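Local coordinates for SnoaL-like domain-containing protein (Kribbella flavida, PDB 5EVH) that is of unknown function but has the SnoaL-like, NTF2-type fold, a cone-shaped scaffold that relatives use for catalysis or small-ligand binding, at residues D10-Y15 / T74-M79; T26-V31 / A52-F57; E94-H99 / T104-I109. All blocks are in the same frame, centred on the assembly; numbering follows the deposited sequence.

How the contacts relate
The contacts illustrate how an alpha + beta cone is assembled. Contact 3 lies within the sheet: two neighbouring antiparallel strands joined by backbone hydrogen bonds, partly buried, with one face inward and the other toward the second subunit. Contact 1 lays helix 7-20 on the inner face of the next strand along, and contact 2 brings a short helix and its following turn against helix 47-58; both are buried, lack hydrogen bonds between their segments, and rely on few apolar groups. Contacts 1 and 3 share the sheet, where Ala76 and Leu96 pair through their backbones. Tyr15 links contact 1 to contact 2 through Ala27 and Val31, and Phe57 joins contact 2 to Ile108 of contact 3.

Contact 1. Residues D10-Y15 / T74-M79; sequences DTALAY and TTALLM
Leu78 meets the helix through a first torsion of 42°, which sets CG between the backbone N and the carbonyl carbon, and a second torsion of 110°, well off the usual staggered values. Together these turn CD2 toward Ala12, whose CB lies 3.9 Å from Leu78 CD2. Leu13 brings its own branch to the same methyl: CG stands beside the backbone N and opposite the carbonyl carbon, carrying CD2 nearer the strand than the CB direction alone would suggest, to 4.3 Å from Leu78 CD2. That methyl is therefore approached by two successive residues of the helix. Farther back along the strand, Ala12 CB meets Ala76 CB at 3.8 Å, methyl against methyl.

The principle at work is helix-on-sheet packing, here in the NTF2-type cone. Helix 7-20 runs across the inner face of the curved sheet; the short axes of 10-15 and 75-79 come within 8.5 Å of each other and cross at -46°. With alanine on both sides, Ala12 CA and Ala76 CA stand only 6.8 Å apart: the small side chains let the backbones come close, while Leu78 reaches back to the same Ala12 methyl and to Leu13. Ala12 also rests on Leu96 of the adjoining strand, and one helical residue thus spans two strands of the sheet.

Alternation along 75-79 divides its residues between two environments. Ala76 and Leu78 point inward to the helix, whereas Thr75, Leu77 and Met79, a selenomethionine, pack against Phe70, Ser68 and Ile109 of the second subunit, respectively. Between these two layers the strand is held from both sides by backbone hydrogen bonds, Leu78 pairing with Glu94 and Leu77 with Phe70 of its own chain.

Contact 2. Residues T26-V31 / A52-F57; sequences TAMRHV and AFMEPF
Ala27 and Met28, carried by the short helix 24-28 and the turn that follows it, face Met54 on helix 47-58, and the nearest CA atoms, those of Met28 and Met54, remain 9.8 Å apart. This is helix-to-helix packing within the NTF2-type cone, beside helix 7-20, whose Ala18 touches Ala27. After Ala27 the chain tightens: His30 N bonds to Ala27 O at 2.9 Å, and a type I beta turn from Met28 to Val31 leads into the strand that follows. The partner helix is kinked where Pro56 N makes no bond to the preceding turn.

So wide a backbone gap is bridged by long side chains. Both methionines are selenomethionines, and they lie at a slant to one another. Met54 is bent at its second and third torsions (91° and 88°), which carries its terminal methyl over to the short helix. Met28 is bent as well, and its selenium, rather than its methyl, does the touching. The same residue packs on Ala47, Phe50 and Arg51.

Met54 was modelled in two conformers, and both contacts of its CE hold for the one described alone. Ala27 CB lies 3.4 Å from Met54 CE, tighter than normal carbon contact and doubtful in detail, and Met28 SE lies 3.9 Å from the same Met54 CE.

Contact 3. Residues E94-H99 / T104-I109; sequences EHLTVH and TQLRII
His95 and Arg107 each turn an edge to one water, which lies in the plane of both the imidazole ring and the guanidinium group. It is 2.9 Å from His95 ND1 and accepts a hydrogen bond from Arg107 NE at 3.0 Å, bridging two cross-strand neighbours whose polar ends do not touch directly. The His99 ring has Thr104 CG2 at its edge, in plane, while Thr104 OG1 approaches the ring obliquely, 3.5 Å from His99 CD2.

Beneath these groups runs an antiparallel hairpin of the NTF2-type sheet. His95 with Arg107 is a hydrogen-bonded pair, joined by two N-H to O=C bonds lying in the carbonyl planes. Near the turn the regular ladder gives way to a classic beta bulge, in which two residues, Thr104 and Gln105, stand against the single Thr97: Thr97 N donates to Gln105 O, and Thr97 O accepts from Thr104 N at 2.8 Å. Gln105 lies beside Thr97, its CB 3.7 Å from Thr97 OG1.

Glu94, Leu96, Leu106 and Ile108 occupy the opposite, inward face. Leu96 CD2 meets Leu106 CD1 at 4.2 Å. Glu94 runs beside Ile108 in the same direction, with OE2 3.6 Å from Ile108 CD1; Tyr80 OH hydrogen-bonds this buried oxygen. On the outer face His95 and Arg107 pack against Ser68 and Leu67 of the second subunit.

Contact 1. Residues D10-Y15 / T74-M79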
ATOM      1  N   ASP A  10      -5.410   9.814 -14.659  1.00 15.79           N
ATOM      2  CA  ASP A  10      -6.480  10.826 -14.624  1.00 14.35           C
ATOM      3  C   ASP A  10      -7.782  10.228 -14.097  1.00 15.77           C
ATOM      4  O   ASP A  10      -8.468  10.832 -13.256  1.00 15.13           O
ATOM      5  CB  ASP A  10      -6.725  11.380 -16.028  1.00 17.64           C
ATOM      6  CG  ASP A  10      -5.590  12.294 -16.519  1.00 30.76           C
ATOM      7  OD1 ASP A  10      -4.758  12.766 -15.683  1.00 24.65           O
ATOM      8  OD2 ASP A  10      -5.582  12.566 -17.742  1.00 30.87           O
ATOM      9  N   THR A  11      -8.125   9.006 -14.560  1.00 14.86           N
ATOM     10  CA  THR A  11      -9.335   8.346 -14.063  1.00 14.53           C
ATOM     11  C   THR A  11      -9.224   8.012 -12.571  1.00 16.35           C
ATOM     12  O   THR A  11     -10.166   8.246 -11.778  1.00 15.89           O
ATOM     13  CB  THR A  11      -9.578   7.078 -14.884  1.00 18.30           C
ATOM     14  OG1 THR A  11      -9.940   7.488 -16.209  1.00 21.55           O
ATOM     15  CG2 THR A  11     -10.678   6.234 -14.285  1.00 19.49           C
ATOM     16  N   ALA A  12      -8.080   7.434 -12.174  1.00 13.78           N
ATOM     17  CA  ALA A  12      -7.849   7.090 -10.781  1.00 11.83           C
ATOM     18  C   ALA A  12      -8.003   8.303  -9.878  1.00 15.11           C
ATOM     19  O   ALA A  12      -8.631   8.213  -8.819  1.00 12.64           O
ATOM     20  CB  ALA A  12      -6.426   6.488 -10.646  1.00 12.12           C
ATOM     21  N   LEU A  13      -7.351   9.443 -10.239  1.00 11.68           N
ATOM     22  CA  LEU A  13      -7.443  10.634  -9.385  1.00 12.60           C
ATOM     23  C   LEU A  13      -8.864  11.257  -9.419  1.00 15.02           C
ATOM     24  O   LEU A  13      -9.301  11.830  -8.421  1.00 15.84           O
ATOM     25  CB  LEU A  13      -6.411  11.680  -9.807  1.00 14.04           C
ATOM     26  CG  LEU A  13      -4.944  11.224  -9.574  1.00 15.62           C
ATOM     27  CD1 LEU A  13      -3.979  12.284 -10.180  1.00 14.44           C
ATOM     28  CD2 LEU A  13      -4.728  11.094  -8.068  1.00 16.75           C
ATOM     29  N   ALA A  14      -9.568  11.201 -10.559  1.00 11.77           N
ATOM     30  CA  ALA A  14     -10.942  11.742 -10.612  1.00 15.80           C
ATOM     31  C   ALA A  14     -11.871  10.936  -9.702  1.00 17.85           C
ATOM     32  O   ALA A  14     -12.674  11.512  -8.944  1.00 14.12           O
ATOM     33  CB  ALA A  14     -11.439  11.732 -12.070  1.00 13.44           C
ATOM     34  N   TYR A  15     -11.726   9.598  -9.754  1.00 14.54           N
ATOM     35  CA  TYR A  15     -12.407   8.679  -8.846  1.00 17.16           C
ATOM     36  C   TYR A  15     -12.054   9.008  -7.398  1.00 15.53           C
ATOM     37  O   TYR A  15     -12.930   9.195  -6.551  1.00 12.81           O
ATOM     38  CB  TYR A  15     -11.973   7.233  -9.186  1.00 14.94           C
ATOM     39  CG  TYR A  15     -12.365   6.303  -8.097  1.00 13.94           C
ATOM     40  CD1 TYR A  15     -13.704   5.858  -7.998  1.00 15.88           C
ATOM     41  CD2 TYR A  15     -11.445   5.900  -7.144  1.00 19.76           C
ATOM     42  CE1 TYR A  15     -14.079   5.037  -6.952  1.00 15.44           C
ATOM     43  CE2 TYR A  15     -11.812   5.065  -6.123  1.00 22.56           C
ATOM     44  CZ  TYR A  15     -13.143   4.677  -6.029  1.00 24.00           C
ATOM     45  OH  TYR A  15     -13.529   3.866  -5.015  1.00 30.64           O
ATOM     46  N   THR A  74      -2.951   2.278 -19.074  1.00 20.23           N
ATOM     47  CA  THR A  74      -3.997   1.397 -18.574  1.00 22.18           C
ATOM     48  C   THR A  74      -3.911   1.079 -17.087  1.00 19.91           C
ATOM     49  O   THR A  74      -4.831   0.423 -16.569  1.00 19.06           O
ATOM     50  CB  THR A  74      -3.997   0.077 -19.353  1.00 22.57           C
ATOM     51  OG1 THR A  74      -2.736  -0.576 -19.171  1.00 28.36           O
ATOM     52  CG2 THR A  74      -4.310   0.328 -20.883  1.00 29.09           C
ATOM     53  N   THR A  75      -2.841   1.459 -16.394  1.00 16.70           N
ATOM     54  CA  THR A  75      -2.788   1.178 -14.958  1.00 13.78           C
ATOM     55  C   THR A  75      -2.298   2.402 -14.232  1.00 14.25           C
ATOM     56  O   THR A  75      -1.612   3.264 -14.807  1.00 15.55           O
ATOM     57  CB  THR A  75      -1.858   0.011 -14.565  1.00 20.23           C
ATOM     58  OG1 THR A  75      -0.516   0.333 -14.914  1.00 23.59           O
ATOM     59  CG2 THR A  75      -2.306  -1.335 -15.220  1.00 22.83           C
ATOM     60  N   ALA A  76      -2.628   2.449 -12.936  1.00 12.66           N
ATOM     61  CA  ALA A  76      -2.227   3.542 -12.099  1.00 12.27           C
ATOM     62  C   ALA A  76      -1.906   2.973 -10.731  1.00 13.23           C
ATOM     63  O   ALA A  76      -2.457   1.943 -10.304  1.00 13.07           O
ATOM     64  CB  ALA A  76      -3.335   4.641 -12.003  1.00 12.38           C
ATOM     65  N   LEU A  77      -1.059   3.696 -10.018  1.00 11.36           N
ATOM     66  CA  LEU A  77      -0.650   3.295  -8.689  1.00 10.87           C
ATOM     67  C   LEU A  77      -0.641   4.561  -7.835  1.00 13.88           C
ATOM     68  O   LEU A  77      -0.018   5.574  -8.205  1.00 11.91           O
ATOM     69  CB  LEU A  77       0.755   2.634  -8.769  1.00 10.96           C
ATOM     70  CG  LEU A  77       1.256   1.960  -7.500  1.00 15.29           C
ATOM     71  CD1 LEU A  77       0.310   0.771  -7.093  1.00 13.41           C
ATOM     72  CD2 LEU A  77       2.716   1.426  -7.731  1.00 12.59           C
ATOM     73  N   LEU A  78      -1.333   4.530  -6.709  1.00 10.36           N
ATOM     74  CA  LEU A  78      -1.290   5.723  -5.872  1.00 17.82           C
ATOM     75  C   LEU A  78      -1.282   5.364  -4.401  1.00 14.41           C
ATOM     76  O   LEU A  78      -1.670   4.255  -3.994  1.00 13.00           O
ATOM     77  CB  LEU A  78      -2.438   6.645  -6.122  1.00 30.80           C
ATOM     78  CG  LEU A  78      -3.794   6.088  -6.302  1.00 30.59           C
ATOM     79  CD1 LEU A  78      -4.461   6.512  -5.062  1.00 41.46           C
ATOM     80  CD2 LEU A  78      -4.347   6.905  -7.403  1.00 39.53           C
HETATM   81  N   MSE A  79      -0.752   6.308  -3.627  1.00 10.04           N
HETATM   82  CA  MSE A  79      -0.694   6.117  -2.165  1.00  9.89           C
HETATM   83  C   MSE A  79      -1.187   7.434  -1.563  1.00 12.85           C
HETATM   84  O   MSE A  79      -0.796   8.533  -2.035  1.00 11.48           O
HETATM   85  CB  MSE A  79       0.711   5.810  -1.724  1.00  9.92           C
HETATM   86  CG  MSE A  79       0.739   5.671  -0.161  1.00 10.89           C
HETATM   87 SE   MSE A  79       2.543   5.291   0.538  0.59 12.84          SE
HETATM   88  CE  MSE A  79       2.770   3.413  -0.164  1.00 10.12           C
TER

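Contact 2. Residues T26-V31 / A52-F57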
ATOM      1  N   THR A  26     -20.792  10.296  -8.602  1.00 26.23           N
ATOM      2  CA  THR A  26     -19.744  10.708  -9.538  1.00 22.58           C
ATOM      3  C   THR A  26     -18.599   9.709  -9.536  1.00 18.19           C
ATOM      4  O   THR A  26     -18.115   9.310 -10.608  1.00 19.73           O
ATOM      5  CB  THR A  26     -19.241  12.116  -9.185  1.00 19.79           C
ATOM      6  OG1 THR A  26     -20.377  13.003  -9.268  1.00 20.79           O
ATOM      7  CG2 THR A  26     -18.123  12.599 -10.163  1.00 19.36           C
ATOM      8  N   ALA A  27     -18.171   9.265  -8.348  1.00 16.86           N
ATOM      9  CA  ALA A  27     -17.088   8.281  -8.268  1.00 16.46           C
ATOM     10  C   ALA A  27     -17.439   7.009  -9.019  1.00 19.74           C
ATOM     11  O   ALA A  27     -16.594   6.459  -9.747  1.00 18.07           O
ATOM     12  CB  ALA A  27     -16.768   7.961  -6.792  1.00 18.78           C
HETATM   13  N   MSE A  28     -18.710   6.579  -8.934  1.00 21.11           N
HETATM   14  CA  MSE A  28     -19.126   5.321  -9.542  1.00 24.91           C
HETATM   15  C   MSE A  28     -19.197   5.424 -11.053  1.00 27.89           C
HETATM   16  O   MSE A  28     -19.206   4.401 -11.729  1.00 26.80           O
HETATM   17  CB  MSE A  28     -20.473   4.870  -8.968  1.00 23.78           C
HETATM   18  CG  MSE A  28     -20.381   4.425  -7.496  1.00 23.94           C
HETATM   19 SE   MSE A  28     -19.158   2.948  -7.144  0.57 25.56          SE
HETATM   20  CE  MSE A  28     -20.037   1.677  -8.276  1.00 28.22           C
ATOM     21  N   ARG A  29     -19.244   6.645 -11.597  1.00 20.14           N
ATOM     22  CA  ARG A  29     -19.081   6.797 -13.038  1.00 23.13           C
ATOM     23  C   ARG A  29     -17.797   6.180 -13.518  1.00 23.33           C
ATOM     24  O   ARG A  29     -17.668   5.900 -14.715  1.00 22.80           O
ATOM     25  CB  ARG A  29     -19.009   8.281 -13.478  1.00 28.02           C
ATOM     26  CG  ARG A  29     -20.208   9.135 -13.290  1.00 39.48           C
ATOM     27  CD  ARG A  29     -19.861  10.559 -13.865  1.00 35.22           C
ATOM     28  NE  ARG A  29     -20.970  11.460 -13.616  1.00 35.61           N
ATOM     29  CZ  ARG A  29     -20.884  12.775 -13.695  1.00 29.21           C
ATOM     30  NH1 ARG A  29     -19.706  13.382 -14.028  1.00 24.93           N
ATOM     31  NH2 ARG A  29     -21.959  13.485 -13.430  1.00 34.68           N
ATOM     32  N   HIS A  30     -16.773   6.136 -12.654  1.00 18.15           N
ATOM     33  CA  HIS A  30     -15.474   5.684 -13.085  1.00 16.11           C
ATOM     34  C   HIS A  30     -15.237   4.221 -12.778  1.00 21.10           C
ATOM     35  O   HIS A  30     -14.112   3.759 -12.952  1.00 23.91           O
ATOM     36  CB  HIS A  30     -14.400   6.519 -12.392  1.00 13.63           C
ATOM     37  CG  HIS A  30     -14.470   7.963 -12.736  1.00 19.24           C
ATOM     38  ND1 HIS A  30     -13.957   8.463 -13.924  1.00 25.71           N
ATOM     39  CD2 HIS A  30     -14.976   9.024 -12.055  1.00 20.84           C
ATOM     40  CE1 HIS A  30     -14.123   9.783 -13.946  1.00 28.04           C
ATOM     41  NE2 HIS A  30     -14.740  10.152 -12.828  1.00 20.78           N
ATOM     42  N   VAL A  31     -16.263   3.491 -12.345  1.00 19.00           N
ATOM     43  CA  VAL A  31     -16.141   2.094 -11.915  1.00 19.34           C
ATOM     44  C   VAL A  31     -16.817   1.188 -12.943  1.00 22.89           C
ATOM     45  O   VAL A  31     -17.996   1.392 -13.279  1.00 23.32           O
ATOM     46  CB  VAL A  31     -16.788   1.899 -10.538  1.00 17.58           C
ATOM     47  CG1 VAL A  31     -16.849   0.369 -10.167  1.00 16.92           C
ATOM     48  CG2 VAL A  31     -16.006   2.713  -9.479  1.00 16.99           C
ATOM     49  N   ALA A  52     -21.081  -0.987  -1.925  1.00 25.36           N
ATOM     50  CA  ALA A  52     -21.375  -1.298  -0.540  1.00 29.07           C
ATOM     51  C   ALA A  52     -20.120  -1.305   0.326  1.00 31.36           C
ATOM     52  O   ALA A  52     -20.232  -1.118   1.531  1.00 36.05           O
ATOM     53  CB  ALA A  52     -22.130  -2.651  -0.451  1.00 29.86           C
ATOM     54  N   PHE A  53     -18.924  -1.507  -0.247  1.00 27.36           N
ATOM     55  CA  PHE A  53     -17.658  -1.447   0.497  1.00 24.26           C
ATOM     56  C   PHE A  53     -17.105  -0.011   0.549  1.00 23.95           C
ATOM     57  O   PHE A  53     -16.734   0.482   1.621  1.00 26.89           O
ATOM     58  CB  PHE A  53     -16.652  -2.431  -0.139  1.00 24.66           C
ATOM     59  CG  PHE A  53     -15.213  -2.129   0.144  1.00 28.98           C
ATOM     60  CD1 PHE A  53     -14.664  -2.389   1.364  1.00 32.74           C
ATOM     61  CD2 PHE A  53     -14.394  -1.620  -0.842  1.00 34.57           C
ATOM     62  CE1 PHE A  53     -13.302  -2.085   1.622  1.00 30.50           C
ATOM     63  CE2 PHE A  53     -13.041  -1.339  -0.598  1.00 34.08           C
ATOM     64  CZ  PHE A  53     -12.503  -1.583   0.632  1.00 32.68           C
HETATM   65  N   MSE A  54     -17.067   0.677  -0.601  0.58 23.79           N
HETATM   66  CA  MSE A  54     -16.381   1.991  -0.706  0.58 23.53           C
HETATM   67  C   MSE A  54     -17.164   3.059   0.040  0.58 21.73           C
HETATM   68  O   MSE A  54     -16.586   3.905   0.743  0.58 18.84           O
HETATM   69  CB  MSE A  54     -16.141   2.448  -2.187  0.58 19.08           C
HETATM   70  CG  MSE A  54     -17.375   2.671  -3.096  0.58 21.98           C
HETATM   71 SE   MSE A  54     -18.261   4.495  -3.246  0.58 35.67          SE
HETATM   72  CE  MSE A  54     -17.195   5.265  -4.710  0.58 28.08           C
ATOM     73  N   GLU A  55     -18.483   3.031  -0.098  1.00 20.10           N
ATOM     74  CA  GLU A  55     -19.263   4.130   0.469  1.00 20.55           C
ATOM     75  C   GLU A  55     -19.080   4.257   1.987  1.00 20.66           C
ATOM     76  O   GLU A  55     -18.752   5.364   2.446  1.00 20.21           O
ATOM     77  CB  GLU A  55     -20.747   3.985   0.074  1.00 26.59           C
ATOM     78  CG  GLU A  55     -21.462   5.250   0.325  1.00 40.27           C
ATOM     79  CD  GLU A  55     -22.858   5.351  -0.342  1.00 50.02           C
ATOM     80  OE1 GLU A  55     -23.141   4.726  -1.399  1.00 48.79           O
ATOM     81  OE2 GLU A  55     -23.665   6.113   0.214  1.00 55.61           O
ATOM     82  N   PRO A  56     -19.292   3.204   2.813  1.00 22.93           N
ATOM     83  CA  PRO A  56     -19.007   3.318   4.271  1.00 23.16           C
ATOM     84  C   PRO A  56     -17.578   3.746   4.559  1.00 26.46           C
ATOM     85  O   PRO A  56     -17.311   4.486   5.521  1.00 25.21           O
ATOM     86  CB  PRO A  56     -19.268   1.898   4.805  1.00 25.17           C
ATOM     87  CG  PRO A  56     -19.970   1.177   3.724  1.00 28.81           C
ATOM     88  CD  PRO A  56     -19.696   1.834   2.425  1.00 24.37           C
ATOM     89  N   PHE A  57     -16.644   3.320   3.711  1.00 23.82           N
ATOM     90  CA  PHE A  57     -15.246   3.714   3.897  1.00 23.93           C
ATOM     91  C   PHE A  57     -15.132   5.217   3.750  1.00 25.76           C
ATOM     92  O   PHE A  57     -14.592   5.913   4.636  1.00 29.78           O
ATOM     93  CB  PHE A  57     -14.397   2.943   2.875  1.00 28.62           C
ATOM     94  CG  PHE A  57     -12.896   2.918   3.129  1.00 38.12           C
ATOM     95  CD1 PHE A  57     -12.299   3.693   4.102  1.00 43.89           C
ATOM     96  CD2 PHE A  57     -12.083   2.086   2.330  1.00 47.71           C
ATOM     97  CE1 PHE A  57     -10.896   3.653   4.292  1.00 50.60           C
ATOM     98  CE2 PHE A  57     -10.675   2.030   2.519  1.00 46.66           C
ATOM     99  CZ  PHE A  57     -10.092   2.805   3.498  1.00 46.07           C
TER

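Contact 3. Residues E94-H99 / T104-I109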
ATOM      1  N   GLU A  94      -3.294   1.986  -3.715  1.00  8.49           N
ATOM      2  CA  GLU A  94      -4.213   1.371  -4.648  1.00 10.43           C
ATOM      3  C   GLU A  94      -3.515   1.148  -5.962  1.00 13.08           C
ATOM      4  O   GLU A  94      -2.832   2.060  -6.479  1.00 12.09           O
ATOM      5  CB  GLU A  94      -5.509   2.237  -4.949  1.00 10.30           C
ATOM      6  CG  GLU A  94      -6.339   2.414  -3.714  1.00 16.17           C
ATOM      7  CD  GLU A  94      -7.532   3.362  -3.957  1.00 23.38           C
ATOM      8  OE1 GLU A  94      -7.604   3.852  -5.087  1.00 26.62           O
ATOM      9  OE2 GLU A  94      -8.371   3.590  -3.034  1.00 25.56           O
ATOM     10  N   HIS A  95      -3.756  -0.039  -6.544  1.00 10.49           N
ATOM     11  CA  HIS A  95      -3.274  -0.356  -7.868  1.00 10.73           C
ATOM     12  C   HIS A  95      -4.523  -0.510  -8.729  1.00 14.98           C
ATOM     13  O   HIS A  95      -5.367  -1.369  -8.427  1.00 13.70           O
ATOM     14  CB  HIS A  95      -2.459  -1.646  -7.856  1.00 10.99           C
ATOM     15  CG  HIS A  95      -2.054  -2.104  -9.235  1.00 17.18           C
ATOM     16  ND1 HIS A  95      -2.005  -3.439  -9.592  1.00 23.52           N
ATOM     17  CD2 HIS A  95      -1.625  -1.409 -10.331  1.00 16.28           C
ATOM     18  CE1 HIS A  95      -1.591  -3.552 -10.853  1.00 27.69           C
ATOM     19  NE2 HIS A  95      -1.381  -2.330 -11.335  1.00 21.78           N
ATOM     20  N   LEU A  96      -4.674   0.318  -9.765  1.00 16.38           N
ATOM     21  CA  LEU A  96      -5.912   0.351 -10.559  1.00 14.81           C
ATOM     22  C   LEU A  96      -5.618  -0.053 -11.994  1.00 17.93           C
ATOM     23  O   LEU A  96      -4.605   0.354 -12.574  1.00 17.74           O
ATOM     24  CB  LEU A  96      -6.536   1.759 -10.591  1.00 12.88           C
ATOM     25  CG  LEU A  96      -6.873   2.327  -9.211  1.00 15.21           C
ATOM     26  CD1 LEU A  96      -5.661   3.080  -8.688  1.00 14.63           C
ATOM     27  CD2 LEU A  96      -8.101   3.223  -9.301  1.00 16.91           C
ATOM     28  N   THR A  97      -6.526  -0.817 -12.579  1.00 13.40           N
ATOM     29  CA  THR A  97      -6.517  -1.073 -14.014  1.00 14.70           C
ATOM     30  C   THR A  97      -7.703  -0.359 -14.610  1.00 17.57           C
ATOM     31  O   THR A  97      -8.823  -0.488 -14.103  1.00 16.88           O
ATOM     32  CB  THR A  97      -6.655  -2.591 -14.288  1.00 21.36           C
ATOM     33  OG1 THR A  97      -5.593  -3.242 -13.581  1.00 25.39           O
ATOM     34  CG2 THR A  97      -6.616  -2.913 -15.748  1.00 21.58           C
ATOM     35  N   VAL A  98      -7.498   0.330 -15.734  1.00 16.46           N
ATOM     36  CA  VAL A  98      -8.530   1.219 -16.264  1.00 17.76           C
ATOM     37  C   VAL A  98      -8.659   0.950 -17.750  1.00 24.47           C
ATOM     38  O   VAL A  98      -7.646   0.964 -18.456  1.00 23.12           O
ATOM     39  CB  VAL A  98      -8.166   2.699 -16.040  1.00 16.57           C
ATOM     40  CG1 VAL A  98      -9.239   3.593 -16.728  1.00 20.66           C
ATOM     41  CG2 VAL A  98      -7.960   2.989 -14.492  1.00 15.90           C
ATOM     42  N   HIS A  99      -9.882   0.685 -18.224  1.00 23.04           N
ATOM     43  CA  HIS A  99     -10.141   0.473 -19.650  1.00 32.91           C
ATOM     44  C   HIS A  99     -11.276   1.383 -20.047  1.00 35.68           C
ATOM     45  O   HIS A  99     -12.325   1.388 -19.394  1.00 32.84           O
ATOM     46  CB  HIS A  99     -10.469  -0.985 -19.975  1.00 42.14           C
ATOM     47  CG  HIS A  99      -9.292  -1.889 -19.759  1.00 63.79           C
ATOM     48  ND1 HIS A  99      -8.118  -1.761 -20.480  1.00 70.03           N
ATOM     49  CD2 HIS A  99      -9.074  -2.883 -18.856  1.00 66.19           C
ATOM     50  CE1 HIS A  99      -7.241  -2.654 -20.047  1.00 69.42           C
ATOM     51  NE2 HIS A  99      -7.797  -3.354 -19.072  1.00 66.37           N
ATOM     52  N   THR A 104     -11.479  -1.345 -13.913  1.00 19.67           N
ATOM     53  CA  THR A 104     -11.938  -2.731 -14.025  1.00 18.79           C
ATOM     54  C   THR A 104     -11.302  -3.629 -12.975  1.00 20.38           C
ATOM     55  O   THR A 104     -11.830  -4.722 -12.720  1.00 19.77           O
ATOM     56  CB  THR A 104     -11.596  -3.322 -15.395  1.00 21.83           C
ATOM     57  OG1 THR A 104     -10.167  -3.238 -15.505  1.00 19.94           O
ATOM     58  CG2 THR A 104     -12.242  -2.552 -16.517  1.00 21.57           C
ATOM     59  N   GLN A 105     -10.214  -3.179 -12.344  1.00 16.57           N
ATOM     60  CA  GLN A 105      -9.579  -3.923 -11.257  1.00 18.08           C
ATOM     61  C   GLN A 105      -8.985  -2.941 -10.285  1.00 18.74           C
ATOM     62  O   GLN A 105      -8.434  -1.928 -10.698  1.00 17.16           O
ATOM     63  CB  GLN A 105      -8.417  -4.811 -11.710  1.00 26.39           C
ATOM     64  CG  GLN A 105      -8.785  -5.758 -12.777  1.00 47.06           C
ATOM     65  CD  GLN A 105      -7.652  -6.686 -13.045  1.00 66.58           C
ATOM     66  OE1 GLN A 105      -7.109  -6.718 -14.158  1.00 72.83           O
ATOM     67  NE2 GLN A 105      -7.244  -7.436 -12.003  1.00 70.50           N
ATOM     68  N   LEU A 106      -9.060  -3.259  -8.997  1.00 16.77           N
ATOM     69  CA  LEU A 106      -8.601  -2.341  -7.961  1.00 14.11           C
ATOM     70  C   LEU A 106      -8.062  -3.205  -6.841  1.00 18.71           C
ATOM     71  O   LEU A 106      -8.822  -4.011  -6.289  1.00 21.55           O
ATOM     72  CB  LEU A 106      -9.747  -1.455  -7.466  1.00 15.42           C
ATOM     73  CG  LEU A 106      -9.260  -0.270  -6.593  1.00 24.43           C
ATOM     74  CD1 LEU A 106     -10.362   0.816  -6.651  1.00 29.30           C
ATOM     75  CD2 LEU A 106      -9.049  -0.613  -5.205  1.00 28.65           C
ATOM     76  N   ARG A 107      -6.756  -3.091  -6.535  1.00 12.36           N
ATOM     77  CA  ARG A 107      -6.211  -3.760  -5.354  1.00 14.28           C
ATOM     78  C   ARG A 107      -5.857  -2.675  -4.344  1.00 17.34           C
ATOM     79  O   ARG A 107      -5.066  -1.770  -4.651  1.00 14.34           O
ATOM     80  CB  ARG A 107      -4.997  -4.643  -5.673  1.00 16.98           C
ATOM     81  CG  ARG A 107      -4.404  -5.241  -4.366  1.00 16.27           C
ATOM     82  CD  ARG A 107      -3.282  -6.347  -4.620  1.00 21.98           C
ATOM     83  NE  ARG A 107      -3.468  -7.251  -5.792  1.00 25.85           N
ATOM     84  CZ  ARG A 107      -4.023  -8.465  -5.726  1.00 33.87           C
ATOM     85  NH1 ARG A 107      -4.115  -9.201  -6.822  1.00 35.84           N
ATOM     86  NH2 ARG A 107      -4.494  -8.958  -4.567  1.00 29.84           N
ATOM     87  N   ILE A 108      -6.414  -2.770  -3.140  1.00 12.86           N
ATOM     88  CA  ILE A 108      -6.156  -1.729  -2.138  1.00 12.12           C
ATOM     89  C   ILE A 108      -5.526  -2.338  -0.893  1.00 13.75           C
ATOM     90  O   ILE A 108      -5.890  -3.440  -0.476  1.00 12.15           O
ATOM     91  CB  ILE A 108      -7.425  -0.924  -1.795  1.00 15.96           C
ATOM     92  CG1 ILE A 108      -7.153   0.034  -0.613  1.00 14.04           C
ATOM     93  CG2 ILE A 108      -8.625  -1.821  -1.410  1.00 19.56           C
ATOM     94  CD1 ILE A 108      -8.274   1.088  -0.491  1.00 21.46           C
ATOM     95  N   ILE A 109      -4.498  -1.663  -0.353  1.00  8.94           N
ATOM     96  CA  ILE A 109      -3.768  -2.167   0.827  1.00  9.06           C
ATOM     97  C   ILE A 109      -3.863  -1.102   1.906  1.00 13.55           C
ATOM     98  O   ILE A 109      -3.522   0.052   1.657  1.00 10.24           O
ATOM     99  CB  ILE A 109      -2.283  -2.442   0.508  1.00  8.97           C
ATOM    100  CG1 ILE A 109      -2.184  -3.407  -0.674  1.00 10.35           C
ATOM    101  CG2 ILE A 109      -1.639  -3.023   1.784  1.00  9.31           C
ATOM    102  CD1 ILE A 109      -0.673  -3.705  -1.091  1.00 10.98           C
TER
HETATM  103  O   HOH W   1      -2.937  -5.948  -8.455  1.00 21.89           O